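Local structure of protein Tube (1D2Z) at residues S6-R12 and R104-L110; I74-A78 and K87-M91; S37-M43 and E59-K65. The protein recruits the kinase Pelle to the plasma membrane and activates it through Death-domain interaction in the Toll pathway, which sets dorsoventral polarity in the fly embryo. All coordinates share one frame. Residue numbers count along the deposited sequence, not the author numbering.

Contact 1 (S6-R12 and R104-L110)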
loop_
_atom_site.group_PDB
_atom_site.type_symbol
_atom_site.label_atom_id
_atom_site.label_comp_id
_atom_site.label_asym_id
_atom_site.label_seq_id
_atom_site.Cartn_x
_atom_site.Cartn_y
_atom_site.Cartn_z
ATOM N N SER B 6 7.806 -2.270 19.808
ATOM C CA SER B 6 6.485 -2.429 20.392
ATOM C C SER B 6 5.615 -1.283 19.877
ATOM O O SER B 6 6.123 -0.317 19.301
ATOM C CB SER B 6 6.560 -2.389 21.921
ATOM O OG SER B 6 6.662 -1.059 22.396
ATOM N N ARG B 7 4.308 -1.391 20.082
ATOM C CA ARG B 7 3.378 -0.360 19.641
ATOM C C ARG B 7 3.697 1.002 20.241
ATOM O O ARG B 7 3.419 2.032 19.634
ATOM C CB ARG B 7 1.943 -0.752 20.005
ATOM C CG ARG B 7 1.288 -1.696 19.021
ATOM C CD ARG B 7 -0.009 -2.266 19.584
ATOM N NE ARG B 7 -1.027 -2.461 18.552
ATOM C CZ ARG B 7 -0.871 -3.209 17.464
ATOM N NH1 ARG B 7 0.271 -3.845 17.249
ATOM N NH2 ARG B 7 -1.862 -3.326 16.588
ATOM N N ASN B 8 4.305 0.991 21.426
ATOM C CA ASN B 8 4.655 2.216 22.137
ATOM C C ASN B 8 6.001 2.821 21.749
ATOM O O ASN B 8 6.344 3.912 22.199
ATOM C CB ASN B 8 4.608 1.968 23.645
ATOM C CG ASN B 8 3.245 1.510 24.110
ATOM O OD1 ASN B 8 2.975 0.312 24.189
ATOM N ND2 ASN B 8 2.364 2.463 24.391
ATOM N N THR B 9 6.767 2.109 20.932
ATOM C CA THR B 9 8.066 2.602 20.486
ATOM C C THR B 9 7.864 3.797 19.558
ATOM O O THR B 9 7.110 3.714 18.589
ATOM C CB THR B 9 8.823 1.514 19.717
ATOM O OG1 THR B 9 8.989 0.373 20.565
ATOM C CG2 THR B 9 10.186 2.021 19.249
ATOM N N GLU B 10 8.512 4.913 19.871
ATOM C CA GLU B 10 8.398 6.108 19.041
ATOM C C GLU B 10 9.141 5.894 17.729
ATOM O O GLU B 10 10.177 5.230 17.700
ATOM C CB GLU B 10 8.948 7.324 19.778
ATOM C CG GLU B 10 8.220 7.619 21.080
ATOM C CD GLU B 10 8.767 8.835 21.802
ATOM O OE1 GLU B 10 10.003 9.017 21.820
ATOM O OE2 GLU B 10 7.957 9.607 22.357
ATOM N N LEU B 11 8.595 6.438 16.642
ATOM C CA LEU B 11 9.203 6.285 15.323
ATOM C C LEU B 11 10.649 6.769 15.276
ATOM O O LEU B 11 11.477 6.183 14.579
ATOM C CB LEU B 11 8.365 6.989 14.250
ATOM C CG LEU B 11 6.933 6.470 14.070
ATOM C CD1 LEU B 11 6.268 7.186 12.903
ATOM C CD2 LEU B 11 6.948 4.965 13.837
ATOM N N ARG B 12 10.955 7.817 16.035
ATOM C CA ARG B 12 12.317 8.351 16.076
ATOM C C ARG B 12 13.297 7.378 16.737
ATOM O O ARG B 12 14.508 7.500 16.562
ATOM C CB ARG B 12 12.352 9.702 16.797
ATOM C CG ARG B 12 11.877 9.665 18.232
ATOM C CD ARG B 12 12.038 11.020 18.891
ATOM N NE ARG B 12 11.376 11.070 20.189
ATOM C CZ ARG B 12 11.805 11.776 21.232
ATOM N NH1 ARG B 12 12.912 12.503 21.143
ATOM N NH2 ARG B 12 11.110 11.771 22.363
ATOM N N ARG B 104 4.818 12.647 20.119
ATOM C CA ARG B 104 5.731 11.970 19.196
ATOM C C ARG B 104 5.083 10.676 18.712
ATOM O O ARG B 104 4.792 9.787 19.512
ATOM C CB ARG B 104 7.042 11.624 19.902
ATOM C CG ARG B 104 7.824 12.805 20.438
ATOM C CD ARG B 104 8.587 13.511 19.336
ATOM N NE ARG B 104 9.597 14.417 19.880
ATOM C CZ ARG B 104 9.331 15.595 20.434
ATOM N NH1 ARG B 104 8.079 16.027 20.521
ATOM N NH2 ARG B 104 10.318 16.342 20.908
ATOM N N PRO B 105 4.885 10.537 17.392
ATOM C CA PRO B 105 4.265 9.336 16.823
ATOM C C PRO B 105 4.990 8.031 17.137
ATOM O O PRO B 105 6.216 7.990 17.231
ATOM C CB PRO B 105 4.253 9.637 15.329
ATOM C CG PRO B 105 5.436 10.541 15.153
ATOM C CD PRO B 105 5.292 11.466 16.322
ATOM N N THR B 106 4.206 6.965 17.274
ATOM C CA THR B 106 4.718 5.635 17.581
ATOM C C THR B 106 4.373 4.628 16.485
ATOM O O THR B 106 3.565 4.912 15.598
ATOM C CB THR B 106 4.118 5.118 18.900
ATOM O OG1 THR B 106 2.687 5.173 18.820
ATOM C CG2 THR B 106 4.599 5.962 20.089
ATOM N N VAL B 107 4.973 3.442 16.579
ATOM C CA VAL B 107 4.747 2.356 15.633
ATOM C C VAL B 107 3.277 1.914 15.620
ATOM O O VAL B 107 2.744 1.551 14.568
ATOM C CB VAL B 107 5.634 1.126 15.970
ATOM C CG1 VAL B 107 5.263 -0.063 15.088
ATOM C CG2 VAL B 107 7.112 1.469 15.786
ATOM N N GLY B 108 2.643 1.936 16.793
ATOM C CA GLY B 108 1.248 1.535 16.917
ATOM C C GLY B 108 0.319 2.529 16.244
ATOM O O GLY B 108 -0.658 2.136 15.609
ATOM N N VAL B 109 0.616 3.818 16.401
ATOM C CA VAL B 109 -0.172 4.871 15.778
ATOM C C VAL B 109 0.034 4.815 14.264
ATOM O O VAL B 109 -0.917 4.957 13.501
ATOM C CB VAL B 109 0.208 6.266 16.332
ATOM C CG1 VAL B 109 -0.291 7.367 15.409
ATOM C CG2 VAL B 109 -0.393 6.447 17.719
ATOM N N LEU B 110 1.273 4.571 13.838
ATOM C CA LEU B 110 1.582 4.476 12.412
ATOM C C LEU B 110 0.808 3.323 11.774
ATOM O O LEU B 110 0.153 3.504 10.749
ATOM C CB LEU B 110 3.081 4.268 12.191
ATOM C CG LEU B 110 3.507 3.799 10.791
ATOM C CD1 LEU B 110 3.304 4.913 9.774
ATOM C CD2 LEU B 110 4.965 3.349 10.815
HETATM O O HOH W 1 4.852 8.902 22.168
HETATM O O HOH W 2 8.630 9.605 17.034
#

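Contact 2 (I74-A78 and K87-M91)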
loop_
_atom_site.group_PDB
_atom_site.type_symbol
_atom_site.label_atom_id
_atom_site.label_comp_id
_atom_site.label_asym_id
_atom_site.label_seq_id
_atom_site.Cartn_x
_atom_site.Cartn_y
_atom_site.Cartn_z
ATOM N N ILE B 74 7.592 19.021 1.250
ATOM C CA ILE B 74 8.318 17.767 1.073
ATOM C C ILE B 74 8.576 17.587 -0.425
ATOM O O ILE B 74 9.699 17.291 -0.836
ATOM C CB ILE B 74 7.509 16.550 1.611
ATOM C CG1 ILE B 74 7.202 16.721 3.104
ATOM C CG2 ILE B 74 8.287 15.258 1.383
ATOM C CD1 ILE B 74 8.431 16.718 3.997
ATOM N N ASP B 75 7.533 17.768 -1.233
ATOM C CA ASP B 75 7.662 17.643 -2.685
ATOM C C ASP B 75 8.700 18.635 -3.212
ATOM O O ASP B 75 9.630 18.251 -3.922
ATOM C CB ASP B 75 6.317 17.894 -3.377
ATOM C CG ASP B 75 5.382 16.697 -3.301
ATOM O OD1 ASP B 75 5.694 15.655 -3.916
ATOM O OD2 ASP B 75 4.328 16.804 -2.637
ATOM N N GLU B 76 8.549 19.897 -2.817
ATOM C CA GLU B 76 9.448 20.976 -3.226
ATOM C C GLU B 76 10.915 20.651 -2.965
ATOM O O GLU B 76 11.717 20.584 -3.899
ATOM C CB GLU B 76 9.087 22.270 -2.492
ATOM C CG GLU B 76 10.044 23.430 -2.764
ATOM C CD GLU B 76 9.948 24.528 -1.722
ATOM O OE1 GLU B 76 10.473 24.335 -0.603
ATOM O OE2 GLU B 76 9.350 25.583 -2.020
ATOM N N ALA B 77 11.253 20.451 -1.693
ATOM C CA ALA B 77 12.621 20.151 -1.288
ATOM C C ALA B 77 13.204 18.941 -2.004
ATOM O O ALA B 77 14.346 18.980 -2.466
ATOM C CB ALA B 77 12.695 19.960 0.221
ATOM N N ALA B 78 12.412 17.879 -2.115
ATOM C CA ALA B 78 12.865 16.659 -2.769
ATOM C C ALA B 78 13.059 16.833 -4.270
ATOM O O ALA B 78 13.949 16.217 -4.859
ATOM C CB ALA B 78 11.900 15.519 -2.489
ATOM N N LYS B 87 10.832 10.799 -0.780
ATOM C CA LYS B 87 9.954 11.800 -0.176
ATOM C C LYS B 87 9.329 11.289 1.128
ATOM O O LYS B 87 9.072 12.073 2.043
ATOM C CB LYS B 87 8.870 12.228 -1.168
ATOM C CG LYS B 87 9.422 12.957 -2.397
ATOM C CD LYS B 87 8.319 13.381 -3.363
ATOM C CE LYS B 87 8.888 14.214 -4.508
ATOM N NZ LYS B 87 7.844 14.673 -5.470
ATOM N N SER B 88 9.100 9.974 1.207
ATOM C CA SER B 88 8.528 9.349 2.404
ATOM C C SER B 88 9.501 9.491 3.567
ATOM O O SER B 88 9.091 9.695 4.705
ATOM C CB SER B 88 8.247 7.858 2.171
ATOM O OG SER B 88 7.247 7.652 1.185
ATOM N N GLN B 89 10.790 9.347 3.271
ATOM C CA GLN B 89 11.839 9.471 4.280
ATOM C C GLN B 89 11.796 10.879 4.873
ATOM O O GLN B 89 11.824 11.054 6.094
ATOM C CB GLN B 89 13.201 9.199 3.643
ATOM C CG GLN B 89 14.390 9.264 4.587
ATOM C CD GLN B 89 15.656 8.739 3.939
ATOM O OE1 GLN B 89 16.244 7.762 4.404
ATOM N NE2 GLN B 89 16.075 9.377 2.851
ATOM N N MET B 90 11.686 11.882 4.004
ATOM C CA MET B 90 11.615 13.268 4.457
ATOM C C MET B 90 10.341 13.499 5.258
ATOM O O MET B 90 10.355 14.214 6.259
ATOM C CB MET B 90 11.679 14.234 3.276
ATOM C CG MET B 90 13.047 14.299 2.616
ATOM S SD MET B 90 13.082 15.409 1.196
ATOM C CE MET B 90 12.209 16.785 1.849
ATOM N N MET B 91 9.247 12.872 4.826
ATOM C CA MET B 91 7.969 13.006 5.517
ATOM C C MET B 91 8.072 12.461 6.943
ATOM O O MET B 91 7.637 13.107 7.891
ATOM C CB MET B 91 6.866 12.268 4.746
ATOM C CG MET B 91 5.489 12.314 5.395
ATOM S SD MET B 91 5.230 11.042 6.653
ATOM C CE MET B 91 4.970 9.631 5.626
#

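Contact 3 (S37-M43 and E59-K65)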
loop_
_atom_site.group_PDB
_atom_site.type_symbol
_atom_site.label_atom_id
_atom_site.label_comp_id
_atom_site.label_asym_id
_atom_site.label_seq_id
_atom_site.Cartn_x
_atom_site.Cartn_y
_atom_site.Cartn_z
ATOM N N SER B 37 -1.626 13.142 4.997
ATOM C CA SER B 37 -2.881 13.882 4.961
ATOM C C SER B 37 -3.901 13.492 6.017
ATOM O O SER B 37 -4.751 14.303 6.376
ATOM C CB SER B 37 -3.519 13.759 3.575
ATOM O OG SER B 37 -2.720 14.407 2.599
ATOM N N ILE B 38 -3.837 12.254 6.502
ATOM C CA ILE B 38 -4.801 11.803 7.498
ATOM C C ILE B 38 -4.315 11.749 8.943
ATOM O O ILE B 38 -5.066 11.342 9.826
ATOM C CB ILE B 38 -5.433 10.446 7.118
ATOM C CG1 ILE B 38 -4.399 9.322 7.209
ATOM C CG2 ILE B 38 -6.023 10.527 5.705
ATOM C CD1 ILE B 38 -5.021 7.939 7.362
ATOM N N ILE B 39 -3.077 12.173 9.190
ATOM C CA ILE B 39 -2.531 12.170 10.552
ATOM C C ILE B 39 -3.356 13.131 11.402
ATOM O O ILE B 39 -3.340 14.338 11.171
ATOM C CB ILE B 39 -1.051 12.600 10.564
ATOM C CG1 ILE B 39 -0.188 11.523 9.900
ATOM C CG2 ILE B 39 -0.582 12.864 11.990
ATOM C CD1 ILE B 39 1.217 11.980 9.567
ATOM N N PRO B 40 -4.115 12.598 12.375
ATOM C CA PRO B 40 -4.956 13.411 13.259
ATOM C C PRO B 40 -4.124 14.358 14.111
ATOM O O PRO B 40 -2.980 14.061 14.467
ATOM C CB PRO B 40 -5.655 12.361 14.129
ATOM C CG PRO B 40 -5.641 11.122 13.267
ATOM C CD PRO B 40 -4.254 11.170 12.707
ATOM N N LYS B 41 -4.705 15.510 14.415
ATOM C CA LYS B 41 -4.033 16.513 15.222
ATOM C C LYS B 41 -4.309 16.271 16.704
ATOM O O LYS B 41 -5.388 15.809 17.078
ATOM C CB LYS B 41 -4.527 17.906 14.822
ATOM C CG LYS B 41 -3.904 19.050 15.602
ATOM C CD LYS B 41 -4.613 20.358 15.288
ATOM C CE LYS B 41 -4.228 21.447 16.271
ATOM N NZ LYS B 41 -5.089 22.651 16.110
ATOM N N GLY B 42 -3.305 16.543 17.532
ATOM C CA GLY B 42 -3.454 16.402 18.970
ATOM C C GLY B 42 -3.852 15.054 19.536
ATOM O O GLY B 42 -4.718 14.976 20.411
ATOM N N MET B 43 -3.222 13.991 19.051
ATOM C CA MET B 43 -3.508 12.654 19.552
ATOM C C MET B 43 -2.729 12.374 20.830
ATOM O O MET B 43 -1.614 12.867 21.012
ATOM C CB MET B 43 -3.090 11.581 18.543
ATOM C CG MET B 43 -3.959 11.424 17.318
ATOM S SD MET B 43 -3.354 10.023 16.355
ATOM C CE MET B 43 -1.973 10.783 15.490
ATOM N N GLU B 59 -10.704 10.840 16.743
ATOM C CA GLU B 59 -9.471 11.623 16.702
ATOM C C GLU B 59 -9.462 12.804 15.732
ATOM O O GLU B 59 -8.856 13.837 16.023
ATOM C CB GLU B 59 -8.260 10.724 16.417
ATOM C CG GLU B 59 -7.893 9.765 17.545
ATOM C CD GLU B 59 -7.656 10.464 18.878
ATOM O OE1 GLU B 59 -7.066 11.566 18.897
ATOM O OE2 GLU B 59 -8.058 9.901 19.917
ATOM N N ILE B 60 -10.140 12.664 14.595
ATOM C CA ILE B 60 -10.159 13.730 13.593
ATOM C C ILE B 60 -11.040 14.939 13.903
ATOM O O ILE B 60 -10.993 15.946 13.190
ATOM C CB ILE B 60 -10.473 13.188 12.186
ATOM C CG1 ILE B 60 -11.851 12.525 12.157
ATOM C CG2 ILE B 60 -9.374 12.222 11.757
ATOM C CD1 ILE B 60 -12.215 11.919 10.814
ATOM N N LYS B 61 -11.822 14.851 14.977
ATOM C CA LYS B 61 -12.681 15.962 15.384
ATOM C C LYS B 61 -11.783 17.148 15.743
ATOM O O LYS B 61 -12.172 18.307 15.595
ATOM C CB LYS B 61 -13.545 15.564 16.585
ATOM C CG LYS B 61 -14.489 14.403 16.307
ATOM C CD LYS B 61 -15.430 14.155 17.474
ATOM C CE LYS B 61 -16.340 12.954 17.221
ATOM N NZ LYS B 61 -17.209 13.137 16.024
ATOM N N LYS B 62 -10.562 16.834 16.170
ATOM C CA LYS B 62 -9.573 17.841 16.532
ATOM C C LYS B 62 -8.820 18.339 15.300
ATOM O O LYS B 62 -7.890 19.138 15.411
ATOM C CB LYS B 62 -8.604 17.268 17.568
ATOM C CG LYS B 62 -9.258 17.027 18.929
ATOM C CD LYS B 62 -8.352 16.266 19.885
ATOM C CE LYS B 62 -8.149 14.829 19.431
ATOM N NZ LYS B 62 -7.353 14.042 20.414
ATOM N N GLY B 63 -9.246 17.878 14.125
ATOM C CA GLY B 63 -8.616 18.283 12.877
ATOM C C GLY B 63 -7.395 17.466 12.503
ATOM O O GLY B 63 -7.021 16.533 13.212
ATOM N N PHE B 64 -6.776 17.820 11.379
ATOM C CA PHE B 64 -5.586 17.128 10.895
ATOM C C PHE B 64 -4.320 17.915 11.199
ATOM O O PHE B 64 -4.323 19.143 11.161
ATOM C CB PHE B 64 -5.705 16.869 9.391
ATOM C CG PHE B 64 -6.820 15.930 9.037
ATOM C CD1 PHE B 64 -6.661 14.556 9.185
ATOM C CD2 PHE B 64 -8.048 16.421 8.601
ATOM C CE1 PHE B 64 -7.707 13.682 8.909
ATOM C CE2 PHE B 64 -9.102 15.553 8.324
ATOM C CZ PHE B 64 -8.930 14.182 8.479
ATOM N N LYS B 65 -3.239 17.198 11.497
ATOM C CA LYS B 65 -1.959 17.821 11.817
ATOM C C LYS B 65 -1.366 18.630 10.669
ATOM O O LYS B 65 -0.968 19.785 10.849
ATOM C CB LYS B 65 -0.947 16.765 12.272
ATOM C CG LYS B 65 0.438 17.332 12.535
ATOM C CD LYS B 65 1.082 16.727 13.769
ATOM C CE LYS B 65 2.278 17.569 14.201
ATOM N NZ LYS B 65 2.800 17.186 15.542
#

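Contact 1 (S6-R12 and R104-L110)
Three backbone hydrogen bonds fix the register of these segments: L11 N to P105 O, V107 N to T9 O and G108 N to R7 O, each 2.9 Å. The first two flank E10 and T106, which makes these an antiparallel, non-hydrogen-bonded bridge pair, a single bridge in a domain without strands. L11 is the most covered side chain; in its m,t rotamer, CD1 lies 4.0 Å from P105 CB, while CD2 comes within 4.0 Å of both V107 CG2 and L110 CD2. In the six-helix Death-domain bundle, this tacks the segment before helix 16-27 onto the start of helix 107-116, and W95 of helix 87-96 packs on L11. T106 occupies the N-cap: with chi1 p, its OG1 accepts a weak 3.5 Å bond from V109 N and is hydrogen-bonded to S49. At G108, an ideal CB would fall 2.9 Å from R7 CB, a clash, so close packing calls for glycine; the R7 guanidinium forms a salt bridge with E133. R12, with chi1 p, brings NE to 3.0 Å from E10 OE1 in a salt bridge, although R104 NE, a like charge, lies 3.8 Å from R12 NE. A water joins E10 OE2 to R104 O.

Contact 2 (I74-A78 and K87-M91)
This is a helix-helix packing contact between consecutive helices, 68-80 and 87-96, joined by a short connection, with a salt bridge on one flank. The short axes approach to 9.6 Å, and their N-to-C directions differ by 124°, so the pair is antiparallel in sense but strongly splayed. I74, A77 and A78 give segment 74-78 its apolar contact surface; M90 lies against all three. Its CB is 4.0 Å from I74 CG2, its SD 3.9 Å from A78 CB and its CE 3.6 Å from A77 CB, with chi2 t carrying the thioether across the gap. Such successive, angled helices build the six-helix Death-domain bundle, and helix 31-38 closes a neighbouring side through W32, which touches D75 and K87. Small A78 permits close approach where the backbones converge: its CA is 6.2 Å from K87 CA, and its CB 3.6 Å from K87 CG. I74 CG2 reaches K87 O at 3.3 Å. Beyond CB, the K87 chain runs extended, chi2 to chi4 all t, which delivers NZ to D75 OD1 at 2.8 Å. D75 OD1 has a second cationic partner in R33, and K87 NZ makes a weak hydrogen bond to N79 OD1.

Contact 3 (S37-M43 and E59-K65)
The F64 ring lies against the backbone of S37-I39, its CD1 3.4 Å from S37 O and its edge directed at the I38 and I39 carbonyls. In the helical Death-domain bundle, the segments pair through a single antiparallel beta bridge, P40 with F64, which ties the loop between helices 56-59 and 68-80 to the segment leaving helix 31-38. The evidence is the reciprocal pair of backbone bonds, K65 N to I39 O at 2.9 Å and K41 N to G63 O at 2.8 Å, around a non-hydrogen-bonded pair that suits proline, which has no NH to give. P40 packs its CB 3.8 Å from E59 CB and its CG 4.2 Å from I60 CG2, while F56 of helix 56-59 touches P40 and F64. At G63, with phi 85° and psi near 180°, a CB would jam against the preceding carbonyl. K62 folds back, placing its NZ 2.8 Å from G42 O and 2.9 Å from E59 OE1, a hydrogen bond and a salt bridge.

Overall arrangement
All three contacts tie separate parts of one Death domain together, the part of Tube that binds the Death domain of Pelle; in the two-chain assembly, Pelle touches none of their segments. Along the chain, contact 3 closes before contact 2 opens, both nested inside the long loop closed by contact 1, which brings the chain start to helix 107-116. Centres of contacts 1 and 3 are about 16 Å apart, and these two meet, V109 CG1 lying 3.8 Å from M43 CE. Contact 2 stands about 20 Å from each, centre to centre, without touching. Helix 87-96 links it to contact 1 through W95; helix 31-38 touches it through W32 and M36 and runs into contact 3.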